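Long-range contact in NADH dehydrogenase, putative (Plasmodium falciparum, PDB 5JWC), which probably passes electrons from NADH through its bound FAD to ubiquinone, as a type II NADH dehydrogenase of the malaria parasite: residues A[60-73]-A[154-166]. Sequence-based numbering, arbitrary orientation.
With FAD (flavin-adenine dinucleotide), chain C.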
# COMPACT_ATOMS: atom_id res chain seq x y z
N ARG A 60 16.06 -4.30 -5.40
CA ARG A 60 14.61 -4.26 -5.58
C ARG A 60 14.13 -5.65 -5.97
O ARG A 60 14.51 -6.16 -7.04
CB ARG A 60 14.24 -3.24 -6.66
CG ARG A 60 12.82 -2.72 -6.64
CD ARG A 60 12.60 -1.69 -7.77
NE ARG A 60 12.62 -2.34 -9.08
CZ ARG A 60 12.60 -1.68 -10.24
NH1 ARG A 60 12.55 -0.35 -10.25
NH2 ARG A 60 12.61 -2.35 -11.38
N ASN A 61 13.31 -6.28 -5.14
CA ASN A 61 12.93 -7.66 -5.45
C ASN A 61 11.65 -7.75 -6.28
O ASN A 61 11.02 -8.80 -6.37
CB ASN A 61 12.84 -8.50 -4.17
CG ASN A 61 11.57 -8.26 -3.41
OD1 ASN A 61 11.06 -7.15 -3.37
ND2 ASN A 61 11.04 -9.32 -2.81
N TYR A 62 11.30 -6.64 -6.92
CA TYR A 62 10.19 -6.64 -7.87
C TYR A 62 10.61 -5.85 -9.12
O TYR A 62 11.50 -5.03 -9.05
CB TYR A 62 8.92 -6.04 -7.24
CG TYR A 62 9.17 -4.68 -6.62
CD1 TYR A 62 8.99 -3.51 -7.36
CD2 TYR A 62 9.63 -4.56 -5.32
CE1 TYR A 62 9.22 -2.28 -6.82
CE2 TYR A 62 9.87 -3.31 -4.75
CZ TYR A 62 9.67 -2.17 -5.52
OH TYR A 62 9.91 -0.93 -4.99
N PHE A 63 9.94 -6.13 -10.24
CA PHE A 63 10.06 -5.35 -11.47
C PHE A 63 9.01 -4.25 -11.44
O PHE A 63 7.89 -4.49 -11.00
CB PHE A 63 9.87 -6.25 -12.70
CG PHE A 63 9.41 -5.53 -13.96
CD1 PHE A 63 10.32 -4.85 -14.77
CD2 PHE A 63 8.07 -5.56 -14.34
CE1 PHE A 63 9.90 -4.21 -15.94
CE2 PHE A 63 7.64 -4.91 -15.50
CZ PHE A 63 8.56 -4.24 -16.30
N THR A 64 9.36 -3.04 -11.89
CA THR A 64 8.41 -1.94 -11.94
C THR A 64 8.00 -1.62 -13.37
O THR A 64 8.85 -1.28 -14.20
CB THR A 64 8.99 -0.67 -11.31
OG1 THR A 64 9.31 -0.93 -9.94
CG2 THR A 64 7.99 0.53 -11.42
N PHE A 65 6.71 -1.72 -13.65
CA PHE A 65 6.17 -1.36 -14.96
C PHE A 65 6.07 0.17 -15.04
O PHE A 65 4.99 0.76 -14.88
CB PHE A 65 4.81 -2.04 -15.19
CG PHE A 65 4.38 -2.09 -16.64
CD1 PHE A 65 4.75 -3.15 -17.46
CD2 PHE A 65 3.62 -1.06 -17.19
CE1 PHE A 65 4.36 -3.19 -18.80
CE2 PHE A 65 3.23 -1.10 -18.53
CZ PHE A 65 3.61 -2.16 -19.34
N THR A 66 7.21 0.82 -15.30
CA THR A 66 7.32 2.28 -15.21
C THR A 66 6.32 3.13 -16.02
O THR A 66 5.92 4.19 -15.55
CB THR A 66 8.75 2.74 -15.60
OG1 THR A 66 9.11 2.16 -16.86
CG2 THR A 66 9.76 2.28 -14.56
N PRO A 67 5.92 2.68 -17.23
CA PRO A 67 5.00 3.58 -17.94
C PRO A 67 3.68 3.90 -17.22
O PRO A 67 3.02 4.89 -17.57
CB PRO A 67 4.69 2.82 -19.23
CG PRO A 67 5.88 1.96 -19.45
CD PRO A 67 6.31 1.53 -18.06
N LEU A 68 3.29 3.09 -16.24
CA LEU A 68 2.00 3.27 -15.57
C LEU A 68 2.12 4.00 -14.23
O LEU A 68 1.11 4.21 -13.54
CB LEU A 68 1.32 1.92 -15.37
CG LEU A 68 0.93 1.29 -16.72
CD1 LEU A 68 0.30 -0.07 -16.53
CD2 LEU A 68 -0.07 2.23 -17.48
N LEU A 69 3.34 4.41 -13.90
CA LEU A 69 3.60 5.13 -12.64
C LEU A 69 2.75 6.42 -12.46
O LEU A 69 2.28 6.70 -11.35
CB LEU A 69 5.09 5.46 -12.57
CG LEU A 69 5.97 4.32 -12.04
CD1 LEU A 69 7.42 4.73 -12.00
CD2 LEU A 69 5.54 3.84 -10.66
N PRO A 70 2.53 7.21 -13.54
CA PRO A 70 1.65 8.38 -13.35
C PRO A 70 0.25 8.00 -12.89
O PRO A 70 -0.34 8.75 -12.10
CB PRO A 70 1.61 9.00 -14.75
CG PRO A 70 2.97 8.65 -15.33
CD PRO A 70 3.18 7.23 -14.86
N CYS A 71 -0.26 6.86 -13.35
CA CYS A 71 -1.58 6.37 -12.92
C CYS A 71 -1.64 6.08 -11.43
O CYS A 71 -2.69 6.16 -10.81
CB CYS A 71 -1.96 5.12 -13.69
SG CYS A 71 -2.28 5.44 -15.42
N LEU A 72 -0.50 5.73 -10.87
CA LEU A 72 -0.38 5.43 -9.46
C LEU A 72 -0.45 6.70 -8.61
O LEU A 72 -1.01 6.68 -7.51
CB LEU A 72 0.93 4.68 -9.21
CG LEU A 72 1.07 3.59 -8.17
CD1 LEU A 72 -0.08 2.58 -8.21
CD2 LEU A 72 2.44 2.91 -8.40
N CYS A 73 0.12 7.80 -9.11
CA CYS A 73 0.07 9.09 -8.42
C CYS A 73 -1.35 9.55 -8.11
O CYS A 73 -1.59 10.18 -7.08
CB CYS A 73 0.78 10.20 -9.22
SG CYS A 73 2.54 9.94 -9.47
N PHE A 154 10.42 13.18 -6.59
CA PHE A 154 10.77 12.56 -7.86
C PHE A 154 9.69 11.57 -8.29
O PHE A 154 8.82 11.21 -7.49
CB PHE A 154 12.12 11.85 -7.76
CG PHE A 154 13.26 12.76 -7.40
CD1 PHE A 154 13.22 14.10 -7.75
CD2 PHE A 154 14.37 12.27 -6.73
CE1 PHE A 154 14.27 14.95 -7.42
CE2 PHE A 154 15.42 13.12 -6.40
CZ PHE A 154 15.37 14.46 -6.74
N VAL A 155 9.74 11.13 -9.55
CA VAL A 155 8.79 10.16 -10.08
C VAL A 155 9.51 9.05 -10.79
O VAL A 155 9.39 8.93 -12.01
CB VAL A 155 7.79 10.78 -11.09
CG1 VAL A 155 6.53 9.91 -11.21
CG2 VAL A 155 7.41 12.15 -10.70
N LYS A 156 10.25 8.22 -10.07
CA LYS A 156 11.03 7.23 -10.79
C LYS A 156 10.63 5.80 -10.46
O LYS A 156 10.86 4.89 -11.25
CB LYS A 156 12.52 7.43 -10.55
CG LYS A 156 13.28 7.71 -11.85
CD LYS A 156 14.72 7.27 -11.75
CE LYS A 156 14.75 5.76 -11.66
NZ LYS A 156 15.89 5.15 -12.32
N ASP A 157 10.00 5.59 -9.30
CA ASP A 157 9.67 4.22 -8.90
C ASP A 157 8.36 4.19 -8.10
O ASP A 157 7.76 5.22 -7.83
CB ASP A 157 10.82 3.59 -8.10
CG ASP A 157 10.99 2.09 -8.36
OD1 ASP A 157 9.97 1.37 -8.57
OD2 ASP A 157 12.16 1.64 -8.36
N ILE A 158 7.93 2.98 -7.76
CA ILE A 158 6.67 2.81 -7.05
C ILE A 158 6.59 3.70 -5.81
O ILE A 158 5.60 4.40 -5.60
CB ILE A 158 6.49 1.34 -6.63
CG1 ILE A 158 6.49 0.44 -7.87
CG2 ILE A 158 5.20 1.17 -5.84
CD1 ILE A 158 5.28 0.62 -8.76
N ASP A 159 7.64 3.68 -4.98
CA ASP A 159 7.63 4.44 -3.73
C ASP A 159 7.47 5.95 -3.97
O ASP A 159 6.74 6.62 -3.25
CB ASP A 159 8.91 4.17 -2.92
CG ASP A 159 8.91 4.89 -1.57
OD1 ASP A 159 9.90 5.60 -1.25
OD2 ASP A 159 7.94 4.74 -0.80
N ASP A 160 8.15 6.46 -5.00
CA ASP A 160 8.03 7.87 -5.38
C ASP A 160 6.58 8.25 -5.67
O ASP A 160 6.08 9.26 -5.19
CB ASP A 160 8.86 8.18 -6.63
CG ASP A 160 10.35 7.98 -6.44
OD1 ASP A 160 10.82 7.95 -5.29
OD2 ASP A 160 11.06 7.89 -7.46
N ALA A 161 5.91 7.45 -6.49
CA ALA A 161 4.55 7.77 -6.90
C ALA A 161 3.59 7.77 -5.71
O ALA A 161 2.71 8.62 -5.60
CB ALA A 161 4.07 6.80 -7.96
N LEU A 162 3.78 6.82 -4.80
CA LEU A 162 2.91 6.72 -3.63
C LEU A 162 3.11 7.88 -2.63
O LEU A 162 2.17 8.31 -1.98
CB LEU A 162 3.12 5.37 -2.95
CG LEU A 162 2.80 4.22 -3.91
CD1 LEU A 162 3.08 2.92 -3.28
CD2 LEU A 162 1.34 4.23 -4.34
N LYS A 163 4.34 8.37 -2.51
CA LYS A 163 4.61 9.49 -1.63
C LYS A 163 3.99 10.76 -2.19
O LYS A 163 3.49 11.61 -1.45
CB LYS A 163 6.12 9.65 -1.47
CG LYS A 163 6.69 8.60 -0.56
CD LYS A 163 8.20 8.72 -0.44
CE LYS A 163 8.69 7.76 0.65
NZ LYS A 163 7.87 7.95 1.89
N ILE A 164 4.04 10.89 -3.52
CA ILE A 164 3.40 12.01 -4.18
C ILE A 164 1.90 11.99 -3.92
O ILE A 164 1.32 12.99 -3.51
CB ILE A 164 3.68 11.97 -5.69
CG1 ILE A 164 5.12 12.42 -5.95
CG2 ILE A 164 2.70 12.86 -6.43
CD1 ILE A 164 5.58 12.21 -7.38
N ARG A 165 1.29 10.83 -4.15
CA ARG A 165 -0.13 10.65 -3.87
C ARG A 165 -0.46 10.97 -2.41
O ARG A 165 -1.41 11.71 -2.13
CB ARG A 165 -0.56 9.22 -4.19
CG ARG A 165 -2.04 8.95 -3.94
CD ARG A 165 -2.42 7.51 -4.26
NE ARG A 165 -3.77 7.21 -3.78
CZ ARG A 165 -4.06 6.80 -2.55
NH1 ARG A 165 -3.09 6.62 -1.66
NH2 ARG A 165 -5.34 6.57 -2.22
N LYS A 166 0.32 10.41 -1.49
CA LYS A 166 0.05 10.63 -0.07
C LYS A 166 0.19 12.13 0.32
O LYS A 166 -0.62 12.65 1.09
CB LYS A 166 0.97 9.77 0.80
CG LYS A 166 0.84 10.09 2.31
CD LYS A 166 1.54 9.06 3.18
CE LYS A 166 1.41 9.40 4.68
NZ LYS A 166 0.14 10.09 5.04
PA FAD C . 15.37 0.20 -14.79
O1A FAD C . 15.20 1.48 -14.02
O2A FAD C . 14.12 -0.31 -15.40
O5B FAD C . 16.03 -0.93 -13.85
C5B FAD C . 17.25 -0.71 -13.18
C4B FAD C . 17.34 -1.79 -12.10
O4B FAD C . 18.65 -1.80 -11.56
C3B FAD C . 16.37 -1.51 -10.95
O3B FAD C . 15.81 -2.73 -10.53
C2B FAD C . 17.28 -1.02 -9.84
O2B FAD C . 16.76 -1.35 -8.58
C1B FAD C . 18.53 -1.83 -10.16
N9A FAD C . 19.78 -1.30 -9.61
C8A FAD C . 20.15 0.01 -9.45
N7A FAD C . 21.40 0.03 -8.92
C5A FAD C . 21.82 -1.24 -8.75
C6A FAD C . 23.01 -1.77 -8.25
N6A FAD C . 24.01 -0.96 -7.90
N1A FAD C . 23.16 -3.13 -8.20
C2A FAD C . 22.15 -3.96 -8.65
N3A FAD C . 20.97 -3.43 -9.14
C4A FAD C . 20.82 -2.09 -9.18
N1 FAD C . 9.91 4.05 -21.51
C2 FAD C . 9.16 3.75 -22.61
O2 FAD C . 9.67 3.16 -23.56
N3 FAD C . 7.82 4.10 -22.67
C4 FAD C . 7.20 4.74 -21.63
O4 FAD C . 6.00 5.03 -21.70
C4X FAD C . 7.96 5.03 -20.50
N5 FAD C . 7.39 5.68 -19.42
C5X FAD C . 8.16 5.96 -18.30
C6 FAD C . 7.59 6.59 -17.21
C7 FAD C . 8.34 6.89 -16.08
C7M FAD C . 7.67 7.58 -14.92
C8 FAD C . 9.68 6.54 -16.03
C8M FAD C . 10.51 6.85 -14.82
C9 FAD C . 10.26 5.90 -17.13
C9A FAD C . 9.51 5.61 -18.26
N10 FAD C . 10.07 4.97 -19.35
C10 FAD C . 9.31 4.68 -20.45
C1' FAD C . 11.53 4.62 -19.38
C2' FAD C . 11.89 3.26 -18.82
O2' FAD C . 11.41 3.17 -17.51
C3' FAD C . 13.40 3.18 -18.76
O3' FAD C . 13.97 3.47 -20.02
C4' FAD C . 13.75 1.77 -18.32
O4' FAD C . 13.43 1.70 -16.95
C5' FAD C . 15.21 1.42 -18.55
O5' FAD C . 15.37 0.07 -18.17
P FAD C . 16.66 -0.37 -17.31
O1P FAD C . 16.65 -1.87 -17.13
O2P FAD C . 17.87 0.18 -18.02
O3P FAD C . 16.51 0.43 -15.91
O HOH W 1 9.77 1.89 -5.22
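Arg60 starts with CG opposite its backbone N (chi1 -159°) and bends at chi3, which carries its guanidinium to the carboxylate of Asp157. In Thr64 the hydroxyl is the branch beside the backbone N (chi1 -60°), which turns OG1 to the same carboxylate. NH1 of Arg60 lies 2.8 Å from OD2 of Asp157, a salt bridge in the guanidinium plane although the two flat groups stand nearly perpendicular. OG1 of Thr64 donates to the syn side of OD1 of Asp157 at 2.8 Å, while N of Ile158 bonds to the anti lone pair of that OD1, 2.7 Å away. An aspartate fits here by offering two acceptor oxygens, and a threonine by adding a methyl, CG2, against Ile158 CD1. Arginine suits its place because NE also reaches Tyr62 O and one guanidinium face lies against the ribose hydroxyl O3B of FAD. Thr66 OG1 continues the cofactor contact with a 2.6 Å hydrogen bond to FAD O2'.

Beyond this polar end, the weakly bonded helical segment 69-73 runs beside helix 158-166 at 26°, their axes 8.3 Å apart. Branched, apolar Leu69 and Leu72 each bring CD2 to within 3.7 Å of CD1 of Ile158, and the small Ala161 lets the backbone of Leu69 and SG of Cys73 come close. A water joins Tyr62 OH to N of Asp159. A bound quinolone inhibitor touches Tyr62, Ile158, Asp159 and Leu162.

With two donors on OD1 and an arginine on OD2, Asp157 is probably ionised, and its charge and hydrogen bonds would tie the start of helix 158-166 to segment 60-73 beside FAD.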